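Local coordinates for Non-structural polyprotein (Sindbis virus, PDB 4GUA) that probably serves viral replication as a precursor that joins the nsP2 protease region to the macro and zinc-binding domains of nsP3, at residues 448-453 with 481-486. Numbering follows the deposited sequence.
Sequences IPLLST and VTIYCL
Ile448 lays its CG2 methyl against Val481, CG2 to CG1 at 3.7 Å, the two side chains crossing at a slant. CG1 of Ile448 lies anti to the backbone N (chi1 175°), and CG2, between the N and the carbonyl carbon, makes the contact. The backbones pair as parallel strands, evidenced by two bonds on the same residue: Ile448 N donates to Thr482 O at 3.1 Å, and Tyr484 N to Ile448 O at 3.1 Å, with N-H...O angles of 160° and 159°. The second donor sits above the carbonyl plane, and Ile483 CA adds a CA-H...O contact to Ile448 O at 3.3 Å. Leu450 reaches back, CD2 to CG2 of Ile483 at 4.0 Å, while also touching helices 463-474 and 488-502. The type II turn from Leu450 to Thr453 is closed by Thr453 OG1 hydrogen-bonding Leu450 O at 3.1 Å. Within the turn, Ser452 N makes a weak hydrogen bond to a bound MES, probably from the crystallisation liquor. On strand 480-484, Glu358 hydrogen-bonds Thr482 OG1 through OE2 and Tyr484 OH through OE1. A parallel strand leading into a loop beside a bound buffer molecule, which may mark a pocket, fits the alpha/beta/alpha sandwich of the macro domain.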
loop_
_atom_site.group_PDB
_atom_site.type_symbol
_atom_site.label_atom_id
_atom_site.label_comp_id
_atom_site.label_asym_id
_atom_site.label_seq_id
_atom_site.Cartn_x
_atom_site.Cartn_y
_atom_site.Cartn_z
ATOM N N ILE A 448 1.025 -25.645 -6.957
ATOM C CA ILE A 448 -0.034 -25.066 -7.768
ATOM C C ILE A 448 0.127 -25.435 -9.243
ATOM O O ILE A 448 1.241 -25.485 -9.761
ATOM C CB ILE A 448 -0.028 -23.541 -7.583
ATOM C CG1 ILE A 448 -1.044 -22.868 -8.493
ATOM C CG2 ILE A 448 1.361 -22.983 -7.844
ATOM C CD1 ILE A 448 -1.204 -21.401 -8.192
ATOM N N PRO A 449 -0.992 -25.711 -9.926
ATOM C CA PRO A 449 -0.981 -25.969 -11.365
ATOM C C PRO A 449 -1.238 -24.685 -12.136
ATOM O O PRO A 449 -1.499 -23.662 -11.509
ATOM C CB PRO A 449 -2.159 -26.923 -11.532
ATOM C CG PRO A 449 -3.142 -26.425 -10.539
ATOM C CD PRO A 449 -2.331 -25.935 -9.355
ATOM N N LEU A 450 -1.207 -24.728 -13.462
ATOM C CA LEU A 450 -1.520 -23.535 -14.229
ATOM C C LEU A 450 -3.004 -23.553 -14.538
ATOM O O LEU A 450 -3.472 -24.360 -15.335
ATOM C CB LEU A 450 -0.709 -23.472 -15.522
ATOM C CG LEU A 450 0.810 -23.350 -15.382
ATOM C CD1 LEU A 450 1.453 -23.149 -16.746
ATOM C CD2 LEU A 450 1.182 -22.214 -14.453
ATOM N N LEU A 451 -3.738 -22.642 -13.915
ATOM C CA LEU A 451 -5.182 -22.609 -14.057
ATOM C C LEU A 451 -5.587 -22.307 -15.491
ATOM O O LEU A 451 -4.931 -21.533 -16.191
ATOM C CB LEU A 451 -5.778 -21.570 -13.107
ATOM C CG LEU A 451 -5.500 -21.820 -11.619
ATOM C CD1 LEU A 451 -6.104 -20.728 -10.753
ATOM C CD2 LEU A 451 -6.036 -23.179 -11.184
ATOM N N SER A 452 -6.667 -22.952 -15.920
ATOM C CA SER A 452 -7.292 -22.695 -17.217
ATOM C C SER A 452 -6.410 -23.029 -18.407
ATOM O O SER A 452 -6.606 -22.465 -19.482
ATOM C CB SER A 452 -7.717 -21.225 -17.331
ATOM O OG SER A 452 -8.658 -20.865 -16.338
ATOM N N THR A 453 -5.428 -23.908 -18.236
ATOM C CA THR A 453 -4.653 -24.363 -19.387
ATOM C C THR A 453 -5.068 -25.716 -19.982
ATOM O O THR A 453 -4.679 -26.040 -21.104
ATOM C CB THR A 453 -3.168 -24.468 -19.013
ATOM O OG1 THR A 453 -2.970 -25.579 -18.129
ATOM C CG2 THR A 453 -2.691 -23.185 -18.343
ATOM N N VAL A 481 7.081 -21.386 -4.035
ATOM C CA VAL A 481 6.082 -21.921 -4.952
ATOM C C VAL A 481 6.641 -23.029 -5.829
ATOM O O VAL A 481 7.701 -22.889 -6.429
ATOM C CB VAL A 481 5.497 -20.815 -5.854
ATOM C CG1 VAL A 481 4.511 -21.403 -6.849
ATOM C CG2 VAL A 481 4.822 -19.749 -5.011
ATOM N N THR A 482 5.931 -24.148 -5.865
ATOM C CA THR A 482 6.271 -25.244 -6.757
ATOM C C THR A 482 5.144 -25.465 -7.767
ATOM O O THR A 482 4.041 -25.876 -7.409
ATOM C CB THR A 482 6.522 -26.539 -5.976
ATOM O OG1 THR A 482 7.623 -26.345 -5.077
ATOM C CG2 THR A 482 6.841 -27.680 -6.926
ATOM N N ILE A 483 5.434 -25.157 -9.027
ATOM C CA ILE A 483 4.503 -25.355 -10.126
ATOM C C ILE A 483 4.609 -26.782 -10.659
ATOM O O ILE A 483 5.679 -27.222 -11.093
ATOM C CB ILE A 483 4.796 -24.357 -11.263
ATOM C CG1 ILE A 483 4.776 -22.927 -10.718
ATOM C CG2 ILE A 483 3.798 -24.515 -12.391
ATOM C CD1 ILE A 483 5.206 -21.878 -11.713
ATOM N N TYR A 484 3.492 -27.499 -10.618
ATOM C CA TYR A 484 3.440 -28.891 -11.052
ATOM C C TYR A 484 2.836 -28.920 -12.431
ATOM O O TYR A 484 1.812 -28.283 -12.660
ATOM C CB TYR A 484 2.585 -29.719 -10.089
ATOM C CG TYR A 484 3.332 -30.186 -8.864
ATOM C CD1 TYR A 484 3.696 -29.293 -7.864
ATOM C CD2 TYR A 484 3.665 -31.520 -8.702
ATOM C CE1 TYR A 484 4.384 -29.714 -6.741
ATOM C CE2 TYR A 484 4.350 -31.955 -7.582
ATOM C CZ TYR A 484 4.708 -31.049 -6.602
ATOM O OH TYR A 484 5.393 -31.481 -5.485
ATOM N N CYS A 485 3.459 -29.629 -13.366
ATOM C CA CYS A 485 2.886 -29.664 -14.702
ATOM C C CYS A 485 2.991 -30.935 -15.542
ATOM O O CYS A 485 4.050 -31.556 -15.658
ATOM C CB CYS A 485 3.500 -28.527 -15.517
ATOM S SG CYS A 485 5.299 -28.472 -15.407
ATOM N N LEU A 486 1.833 -31.337 -16.052
ATOM C CA LEU A 486 1.663 -31.673 -17.458
ATOM C C LEU A 486 2.788 -32.453 -18.148
ATOM O O LEU A 486 3.192 -33.539 -17.727
ATOM C CB LEU A 486 1.414 -30.361 -18.223
ATOM C CG LEU A 486 0.158 -29.577 -17.845
ATOM C CD1 LEU A 486 0.398 -28.115 -18.080
ATOM C CD2 LEU A 486 -1.031 -30.057 -18.664
#